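PDB 5UL3: 4'-phospho-dehydrooxetanocin synthase from Bacillus megaterium, which catalyses the oxidative ring contraction of dAMP to an oxetane aldehyde in oxetanocin A biosynthesis, using a [4Fe-4S] cluster, S-adenosylmethionine and cobalamin. Local coordinates for residues A[133-138]-A[159-164]; A[123-128]-A[183-188]; A[155-160]-A[291-296]. All coordinates share one frame; numbering follows the deposited sequence.

Contact 1: A[133-138]-A[159-164]. With EDO (1,2-ethanediol), chain V.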
loop_
_atom_site.group_PDB
_atom_site.type_symbol
_atom_site.label_atom_id
_atom_site.label_comp_id
_atom_site.label_asym_id
_atom_site.label_seq_id
_atom_site.Cartn_x
_atom_site.Cartn_y
_atom_site.Cartn_z
ATOM N N ILE A 133 -6.359 0.244 12.323
ATOM C CA ILE A 133 -5.793 -1.102 12.265
ATOM C C ILE A 133 -4.435 -1.011 11.572
ATOM O O ILE A 133 -4.390 -0.774 10.356
ATOM C CB ILE A 133 -6.724 -2.075 11.534
ATOM C CG1 ILE A 133 -8.092 -2.138 12.231
ATOM C CG2 ILE A 133 -6.091 -3.452 11.471
ATOM C CD1 ILE A 133 -8.030 -2.648 13.670
ATOM N N PRO A 134 -3.332 -1.206 12.276
ATOM C CA PRO A 134 -2.019 -0.952 11.678
ATOM C C PRO A 134 -1.602 -2.047 10.702
ATOM O O PRO A 134 -2.137 -3.155 10.687
ATOM C CB PRO A 134 -1.089 -0.915 12.893
ATOM C CG PRO A 134 -1.756 -1.797 13.893
ATOM C CD PRO A 134 -3.239 -1.655 13.674
ATOM N N ARG A 135 -0.631 -1.702 9.859
ATOM C CA ARG A 135 0.095 -2.675 9.052
ATOM C C ARG A 135 1.577 -2.348 9.183
ATOM O O ARG A 135 1.955 -1.184 9.335
ATOM C CB ARG A 135 -0.317 -2.652 7.565
ATOM C CG ARG A 135 -0.003 -1.330 6.894
ATOM C CD ARG A 135 -0.523 -1.217 5.447
ATOM N NE ARG A 135 0.373 -1.681 4.377
ATOM C CZ ARG A 135 1.580 -1.177 4.093
ATOM N NH1 ARG A 135 2.103 -0.203 4.839
ATOM N NH2 ARG A 135 2.285 -1.668 3.060
ATOM N N LEU A 136 2.396 -3.387 9.180
ATOM C CA LEU A 136 3.847 -3.214 9.241
ATOM C C LEU A 136 4.287 -2.105 8.296
ATOM O O LEU A 136 3.992 -2.141 7.093
ATOM C CB LEU A 136 4.522 -4.532 8.873
ATOM C CG LEU A 136 6.060 -4.524 8.830
ATOM C CD1 LEU A 136 6.659 -4.119 10.165
ATOM C CD2 LEU A 136 6.570 -5.887 8.400
ATOM N N ASN A 137 4.954 -1.087 8.832
ATOM C CA ASN A 137 5.281 0.082 8.021
ATOM C C ASN A 137 6.588 -0.146 7.272
ATOM O O ASN A 137 7.678 -0.075 7.850
ATOM C CB ASN A 137 5.363 1.357 8.847
ATOM C CG ASN A 137 5.642 2.579 7.975
ATOM O OD1 ASN A 137 6.725 3.156 8.036
ATOM N ND2 ASN A 137 4.667 2.954 7.118
ATOM N N LEU A 138 6.481 -0.354 5.966
ATOM C CA LEU A 138 7.669 -0.576 5.148
ATOM C C LEU A 138 8.424 0.714 4.872
ATOM O O LEU A 138 9.648 0.682 4.670
ATOM C CB LEU A 138 7.247 -1.230 3.829
ATOM C CG LEU A 138 6.504 -2.565 4.007
ATOM C CD1 LEU A 138 6.123 -3.137 2.649
ATOM C CD2 LEU A 138 7.376 -3.583 4.774
ATOM N N ASP A 159 6.362 4.578 15.495
ATOM C CA ASP A 159 5.222 4.396 14.595
ATOM C C ASP A 159 3.961 4.891 15.297
ATOM O O ASP A 159 3.512 4.274 16.268
ATOM C CB ASP A 159 5.059 2.927 14.190
ATOM C CG ASP A 159 4.083 2.738 13.012
ATOM O OD1 ASP A 159 3.327 3.680 12.693
ATOM O OD2 ASP A 159 4.093 1.651 12.385
ATOM N N MET A 160 3.400 5.999 14.803
ATOM C CA MET A 160 2.122 6.484 15.324
ATOM C C MET A 160 0.970 5.523 15.070
ATOM O O MET A 160 -0.087 5.683 15.693
ATOM C CB MET A 160 1.782 7.841 14.716
ATOM C CG MET A 160 2.724 8.950 15.159
ATOM S SD MET A 160 2.169 10.541 14.556
ATOM C CE MET A 160 0.762 10.829 15.665
ATOM N N GLN A 161 1.136 4.522 14.197
ATOM C CA GLN A 161 0.048 3.569 13.977
ATOM C C GLN A 161 -0.328 2.836 15.249
ATOM O O GLN A 161 -1.481 2.419 15.399
ATOM C CB GLN A 161 0.420 2.526 12.938
ATOM C CG GLN A 161 0.508 2.993 11.515
ATOM C CD GLN A 161 0.735 1.790 10.613
ATOM O OE1 GLN A 161 -0.191 1.299 9.974
ATOM N NE2 GLN A 161 1.950 1.270 10.619
ATOM N N VAL A 162 0.624 2.611 16.142
ATOM C CA VAL A 162 0.364 1.840 17.351
ATOM C C VAL A 162 0.071 2.759 18.539
ATOM O O VAL A 162 0.222 2.350 19.692
ATOM C CB VAL A 162 1.503 0.849 17.665
ATOM C CG1 VAL A 162 1.644 -0.193 16.536
ATOM C CG2 VAL A 162 2.838 1.568 17.911
ATOM N N GLY A 163 -0.327 4.001 18.271
ATOM C CA GLY A 163 -0.843 4.890 19.283
ATOM C C GLY A 163 0.125 5.900 19.848
ATOM O O GLY A 163 -0.288 6.723 20.671
ATOM N N THR A 164 1.392 5.874 19.443
ATOM C CA THR A 164 2.359 6.837 19.959
ATOM C C THR A 164 1.923 8.256 19.619
ATOM O O THR A 164 1.684 8.583 18.454
ATOM C CB THR A 164 3.753 6.551 19.377
ATOM O OG1 THR A 164 4.039 5.151 19.515
ATOM C CG2 THR A 164 4.813 7.361 20.132
HETATM C C1 EDO V . -3.209 -4.251 4.445
HETATM O O1 EDO V . -4.022 -3.925 5.585
HETATM C C2 EDO V . -2.965 -3.003 3.596
HETATM O O2 EDO V . -1.747 -3.157 2.862
HETATM O O HOH W 1 5.515 -0.648 11.612
#
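The side-chain amide of Q161 pairs with the backbone of R135 through two hydrogen bonds. Its NE2 donates a hydrogen bond to R135 O at 2.8 Å, with the acceptor lying close to the amide plane. In return OE1 receives R135 N at 3.0 Å; this bond is nearly straight at the hydrogen (167°), although the donor stands above the carbonyl plane. Glutamine suits the place because a single flat group offers both a donor and an acceptor. Q161 CG lies anti to the carbonyl carbon (chi1 -71°) and the chain beyond it is extended, carrying the amide out to the R135 backbone.

D159 fixes the rotation of that amide. The syn side of its OD2 takes the second N-H of Q161 NE2 at 2.8 Å, while OD1 accepts Q161 N from above the carboxylate plane, closing an Asx turn. Through one water, OD2 also reaches N137 N.

Around these bonds the packing is modest. P134 lays its ring beside the base of the glutamine, CB to Q161 CB at 3.8 Å, and N137 CB covers NE2. N137, at the N-cap of helix 138-149, caps a backbone N there and hydrogen-bonds T140 OG1 through OD1. R135 NH2 hydrogen-bonds the cobalamin, and 1,2-ethanediol, probably from the crystallisation liquor, accepts from NE.

Q161 OE1 has a further, weak bond to the cobalamin. With one N-H of NE2 on R135 O, the other on D159 OD2, and OE1 on R135 N, the amide is fixed in rotation, consistent with a role in positioning R135 for the cofactor.

Contact 2: A[123-128]-A[183-188]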
loop_
_atom_site.group_PDB
_atom_site.type_symbol
_atom_site.label_atom_id
_atom_site.label_comp_id
_atom_site.label_asym_id
_atom_site.label_seq_id
_atom_site.Cartn_x
_atom_site.Cartn_y
_atom_site.Cartn_z
ATOM N N VAL A 123 10.297 8.215 12.017
ATOM C CA VAL A 123 8.960 8.304 12.601
ATOM C C VAL A 123 7.930 8.137 11.489
ATOM O O VAL A 123 7.906 8.933 10.538
ATOM C CB VAL A 123 8.756 9.647 13.317
ATOM C CG1 VAL A 123 7.403 9.657 14.061
ATOM C CG2 VAL A 123 9.911 9.924 14.282
ATOM N N ASN A 124 7.088 7.110 11.599
ATOM C CA ASN A 124 5.950 6.957 10.694
ATOM C C ASN A 124 4.748 7.693 11.281
ATOM O O ASN A 124 4.308 7.358 12.384
ATOM C CB ASN A 124 5.588 5.485 10.489
ATOM C CG ASN A 124 4.396 5.321 9.545
ATOM O OD1 ASN A 124 4.311 6.027 8.546
ATOM N ND2 ASN A 124 3.469 4.425 9.878
ATOM N N LEU A 125 4.220 8.679 10.555
ATOM C CA LEU A 125 3.040 9.385 11.043
ATOM C C LEU A 125 1.774 8.593 10.737
ATOM O O LEU A 125 1.742 7.732 9.855
ATOM C CB LEU A 125 2.938 10.788 10.435
ATOM C CG LEU A 125 4.195 11.647 10.493
ATOM C CD1 LEU A 125 3.899 13.082 10.074
ATOM C CD2 LEU A 125 4.853 11.588 11.866
ATOM N N CYS A 126 0.714 8.896 11.490
ATOM C CA CYS A 126 -0.570 8.228 11.318
ATOM C C CYS A 126 -1.644 9.083 11.971
ATOM O O CYS A 126 -1.472 9.520 13.113
ATOM C CB CYS A 126 -0.575 6.829 11.950
ATOM S SG CYS A 126 -2.112 5.859 11.610
ATOM N N VAL A 127 -2.731 9.325 11.245
ATOM C CA VAL A 127 -3.948 9.877 11.835
ATOM C C VAL A 127 -4.765 8.666 12.273
ATOM O O VAL A 127 -5.448 8.043 11.462
ATOM C CB VAL A 127 -4.705 10.766 10.848
ATOM C CG1 VAL A 127 -5.930 11.393 11.513
ATOM C CG2 VAL A 127 -3.790 11.848 10.294
ATOM N N ILE A 128 -4.648 8.292 13.550
ATOM C CA ILE A 128 -5.197 7.006 13.973
ATOM C C ILE A 128 -6.720 6.985 13.928
ATOM O O ILE A 128 -7.313 5.898 13.900
ATOM C CB ILE A 128 -4.706 6.608 15.378
ATOM C CG1 ILE A 128 -4.855 7.767 16.361
ATOM C CG2 ILE A 128 -3.267 6.105 15.321
ATOM C CD1 ILE A 128 -4.332 7.432 17.743
ATOM N N LEU A 183 10.881 12.041 9.223
ATOM C CA LEU A 183 9.445 11.802 9.263
ATOM C C LEU A 183 8.969 11.304 7.904
ATOM O O LEU A 183 9.303 11.895 6.872
ATOM C CB LEU A 183 8.664 13.070 9.624
ATOM C CG LEU A 183 9.142 13.944 10.783
ATOM C CD1 LEU A 183 8.123 15.089 10.991
ATOM C CD2 LEU A 183 9.317 13.098 12.060
ATOM N N SER A 184 8.171 10.241 7.913
ATOM C CA SER A 184 7.462 9.791 6.716
ATOM C C SER A 184 6.090 10.469 6.693
ATOM O O SER A 184 5.278 10.261 7.605
ATOM C CB SER A 184 7.331 8.266 6.728
ATOM O OG SER A 184 6.870 7.773 5.477
ATOM N N VAL A 185 5.837 11.280 5.667
ATOM C CA VAL A 185 4.683 12.177 5.614
ATOM C C VAL A 185 3.813 11.737 4.441
ATOM O O VAL A 185 4.207 11.884 3.278
ATOM C CB VAL A 185 5.096 13.648 5.458
ATOM C CG1 VAL A 185 3.855 14.543 5.416
ATOM C CG2 VAL A 185 6.030 14.070 6.589
ATOM N N ASN A 186 2.640 11.202 4.743
ATOM C CA ASN A 186 1.737 10.619 3.769
ATOM C C ASN A 186 0.503 11.500 3.605
ATOM O O ASN A 186 0.344 12.505 4.301
ATOM C CB ASN A 186 1.349 9.207 4.200
ATOM C CG ASN A 186 1.303 8.260 3.041
ATOM O OD1 ASN A 186 0.919 8.646 1.937
ATOM N ND2 ASN A 186 1.733 7.028 3.261
ATOM N N PHE A 187 -0.361 11.110 2.654
ATOM C CA PHE A 187 -1.630 11.799 2.422
ATOM C C PHE A 187 -2.353 12.095 3.728
ATOM O O PHE A 187 -2.514 11.214 4.578
ATOM C CB PHE A 187 -2.543 10.950 1.531
ATOM C CG PHE A 187 -2.047 10.793 0.124
ATOM C CD1 PHE A 187 -2.222 11.816 -0.800
ATOM C CD2 PHE A 187 -1.418 9.627 -0.283
ATOM C CE1 PHE A 187 -1.767 11.684 -2.101
ATOM C CE2 PHE A 187 -0.966 9.488 -1.601
ATOM C CZ PHE A 187 -1.147 10.518 -2.502
ATOM N N GLY A 188 -2.811 13.336 3.864
ATOM C CA GLY A 188 -3.605 13.743 5.008
ATOM C C GLY A 188 -2.818 14.059 6.257
ATOM O O GLY A 188 -3.428 14.341 7.298
HETATM O O HOH W 2 4.061 5.425 5.189
#
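V123 beside L183 and N124 beside S184 are the last paired residues at the C-terminal ends of parallel strands 119-124 and 180-184. A single backbone hydrogen bond joins the two segments, S184 N to V123 O: it measures 2.9 Å and is nearly straight, 173° at the hydrogen. The same carbonyl oxygen also receives a CA-H contact from L183, with CA 3.5 Å away, so it is approached by two neighbouring donors of one strand.

Two apolar pairs add to this. V123 and L183 lie side by side and point the same way, L183 CD2 touching V123 CB at 3.7 Å; beyond the strands, L125 CD1 lies 4.2 Å from V185 CG2. Aliphatic residues suit the place, where helix 190-205 covers L183, and L125 and V185 just past the strand ends.

Van der Waals contacts with backbone carbonyls form a third group. L125 sets its CG 3.4 Å from S184 O. Farther on the two loops diverge, and V127 CG2 meets G188 O at 3.9 Å; G188 has a positive phi, which glycine readily adopts.

Polar groups gather on the face of N124 and S184. N124 CG stands anti to the backbone N (chi1 180°), which brings the amide beside D159, where ND2 hydrogen-bonds OD1. A water joins N124 OD1 to N186 ND2 by two weak bonds. S184 OG hydrogen-bonds the cobalamin and N217 ND2.

The two faces therefore have different chemistry: one is greasy and buried under a helix, while the other presents a small hydroxyl to the cofactor at the C-terminal ends of the parallel strands, where ligands bind in Rossmann folds.

Contact 3: A[155-160]-A[291-296]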
loop_
_atom_site.group_PDB
_atom_site.type_symbol
_atom_site.label_atom_id
_atom_site.label_comp_id
_atom_site.label_asym_id
_atom_site.label_seq_id
_atom_site.Cartn_x
_atom_site.Cartn_y
_atom_site.Cartn_z
ATOM N N VAL A 155 19.485 2.700 14.398
ATOM C CA VAL A 155 18.210 3.225 13.930
ATOM C C VAL A 155 17.167 2.970 15.007
ATOM O O VAL A 155 17.070 1.856 15.529
ATOM C CB VAL A 155 17.776 2.592 12.591
ATOM C CG1 VAL A 155 16.471 3.235 12.078
ATOM C CG2 VAL A 155 18.883 2.732 11.540
ATOM N N GLU A 156 16.394 3.999 15.325
ATOM C CA GLU A 156 15.244 3.884 16.217
ATOM C C GLU A 156 13.987 4.134 15.397
ATOM O O GLU A 156 13.943 5.082 14.612
ATOM C CB GLU A 156 15.344 4.879 17.375
ATOM C CG GLU A 156 14.017 5.156 18.091
ATOM C CD GLU A 156 14.015 4.711 19.548
ATOM O OE1 GLU A 156 15.073 4.238 20.021
ATOM O OE2 GLU A 156 12.957 4.835 20.215
ATOM N N LEU A 157 12.980 3.277 15.577
ATOM C CA LEU A 157 11.722 3.357 14.840
ATOM C C LEU A 157 10.611 3.783 15.787
ATOM O O LEU A 157 10.471 3.215 16.879
ATOM C CB LEU A 157 11.365 2.008 14.215
ATOM C CG LEU A 157 12.280 1.571 13.054
ATOM C CD1 LEU A 157 12.006 0.122 12.686
ATOM C CD2 LEU A 157 12.004 2.501 11.875
ATOM N N ILE A 158 9.839 4.777 15.364
ATOM C CA ILE A 158 8.646 5.226 16.069
ATOM C C ILE A 158 7.491 5.172 15.081
ATOM O O ILE A 158 7.618 5.668 13.954
ATOM C CB ILE A 158 8.808 6.654 16.620
ATOM C CG1 ILE A 158 10.039 6.756 17.527
ATOM C CG2 ILE A 158 7.540 7.055 17.402
ATOM C CD1 ILE A 158 10.327 8.183 17.959
ATOM N N ASP A 159 6.362 4.578 15.495
ATOM C CA ASP A 159 5.222 4.396 14.595
ATOM C C ASP A 159 3.961 4.891 15.297
ATOM O O ASP A 159 3.512 4.274 16.268
ATOM C CB ASP A 159 5.059 2.927 14.190
ATOM C CG ASP A 159 4.083 2.738 13.012
ATOM O OD1 ASP A 159 3.327 3.680 12.693
ATOM O OD2 ASP A 159 4.093 1.651 12.385
ATOM N N MET A 160 3.400 5.999 14.803
ATOM C CA MET A 160 2.122 6.484 15.324
ATOM C C MET A 160 0.970 5.523 15.070
ATOM O O MET A 160 -0.087 5.683 15.693
ATOM C CB MET A 160 1.782 7.841 14.716
ATOM C CG MET A 160 2.724 8.950 15.159
ATOM S SD MET A 160 2.169 10.541 14.556
ATOM C CE MET A 160 0.762 10.829 15.665
ATOM N N SER A 291 12.655 -3.986 9.020
ATOM C CA SER A 291 12.897 -4.108 10.452
ATOM C C SER A 291 11.584 -4.424 11.159
ATOM O O SER A 291 10.526 -3.914 10.785
ATOM C CB SER A 291 13.505 -2.814 11.001
ATOM O OG SER A 291 14.812 -2.620 10.438
ATOM N N LEU A 292 11.651 -5.256 12.197
ATOM C CA LEU A 292 10.434 -5.759 12.839
ATOM C C LEU A 292 10.247 -5.228 14.261
ATOM O O LEU A 292 9.429 -5.776 15.022
ATOM C CB LEU A 292 10.426 -7.289 12.823
ATOM C CG LEU A 292 10.486 -7.898 11.415
ATOM C CD1 LEU A 292 10.640 -9.414 11.453
ATOM C CD2 LEU A 292 9.250 -7.512 10.599
ATOM N N ASP A 293 10.935 -4.129 14.603
ATOM C CA ASP A 293 10.860 -3.526 15.938
ATOM C C ASP A 293 9.422 -3.289 16.406
ATOM O O ASP A 293 9.115 -3.428 17.598
ATOM C CB ASP A 293 11.584 -2.179 15.958
ATOM C CG ASP A 293 13.062 -2.279 15.557
ATOM O OD1 ASP A 293 13.437 -3.200 14.805
ATOM O OD2 ASP A 293 13.825 -1.410 16.012
ATOM N N ILE A 294 8.542 -2.870 15.492
ATOM C CA ILE A 294 7.178 -2.472 15.850
ATOM C C ILE A 294 6.207 -3.642 15.817
ATOM O O ILE A 294 5.045 -3.489 16.227
ATOM C CB ILE A 294 6.705 -1.343 14.906
ATOM C CG1 ILE A 294 7.776 -0.254 14.778
ATOM C CG2 ILE A 294 5.420 -0.670 15.409
ATOM C CD1 ILE A 294 8.088 0.489 16.081
ATOM N N LEU A 295 6.655 -4.819 15.388
ATOM C CA LEU A 295 5.729 -5.904 15.086
ATOM C C LEU A 295 4.934 -6.330 16.324
ATOM O O LEU A 295 3.715 -6.548 16.238
ATOM C CB LEU A 295 6.493 -7.089 14.494
ATOM C CG LEU A 295 5.568 -8.206 14.002
ATOM C CD1 LEU A 295 4.616 -7.661 12.939
ATOM C CD2 LEU A 295 6.354 -9.401 13.473
ATOM N N GLY A 296 5.601 -6.442 17.478
ATOM C CA GLY A 296 4.894 -6.806 18.707
ATOM C C GLY A 296 3.724 -5.889 19.013
ATOM O O GLY A 296 2.630 -6.352 19.344
HETATM O O HOH W 3 13.409 0.899 17.344
#
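L157 fills the tight part of this contact. Its CD1 packs against the other segment, 3.7 Å from S291 CB and 3.9 Å from D293 CG, the leucine and aspartate side chains crossing at about a right angle. I294 closes in from the next position along the chain: CD1 lies 3.7 Å from L157 O and 4.1 Å from L157 CB, while its other branch, CG2, rests on D159 CB at 3.8 Å. This branching suits isoleucine to the place. Its chi1 (-47°) sets CG1 anti to the carbonyl carbon and CG2 anti to N, so the two branches diverge; CD1, at the end of CG1, meets L157 and CG2 meets D159, two strand residues whose side chains emerge on the same side. Leucine on the strand likewise offers a methyl group long enough to touch both S291 and D293.

The looser side is polar. A water bridges the segments there, accepting from L157 N at 3.0 Å and donating to D293 OD2 at 2.7 Å. Strand 154-159 is the outermost strand of its sheet within this chain, and the water takes up one of its backbone N-H groups. D293 OD2 also forms a salt bridge with R148, and S291 OG hydrogen-bonds S144 OG, so these polar ends meet helix 138-149 while their carbons meet the leucine.

A type I turn from L292 to L295, closed by L295 N to L292 O, brings D293 and I294 to the strand just before helix 295-300. The segment thus lies over the side chains of the outermost strand, on the side where helix 138-149 also packs, with strand 119-124 next inward and its L122 touching L157.

From the N terminus, the end of strand 119-124 begins 123-128, the first half of contact 2, and the chain runs on through 133-138 and helix 138-149 to the edge strand 154-159. At its end 159-164 turns back on 133-138, so contact 1 closes a short loop nested within the longer one that contact 2 completes at 183-188. Contact 3 starts at 155-160, inside that longer loop, and ends beyond it at 291-296; contacts 2 and 3 therefore cross. D159 and M160 belong to contacts 1 and 3, and both also bond to N124 of contact 2. Contacts 1 and 2 tie together loops and strands of the cobalamin-binding domain; contact 3 joins its edge strand to the segment entering helix 295-300.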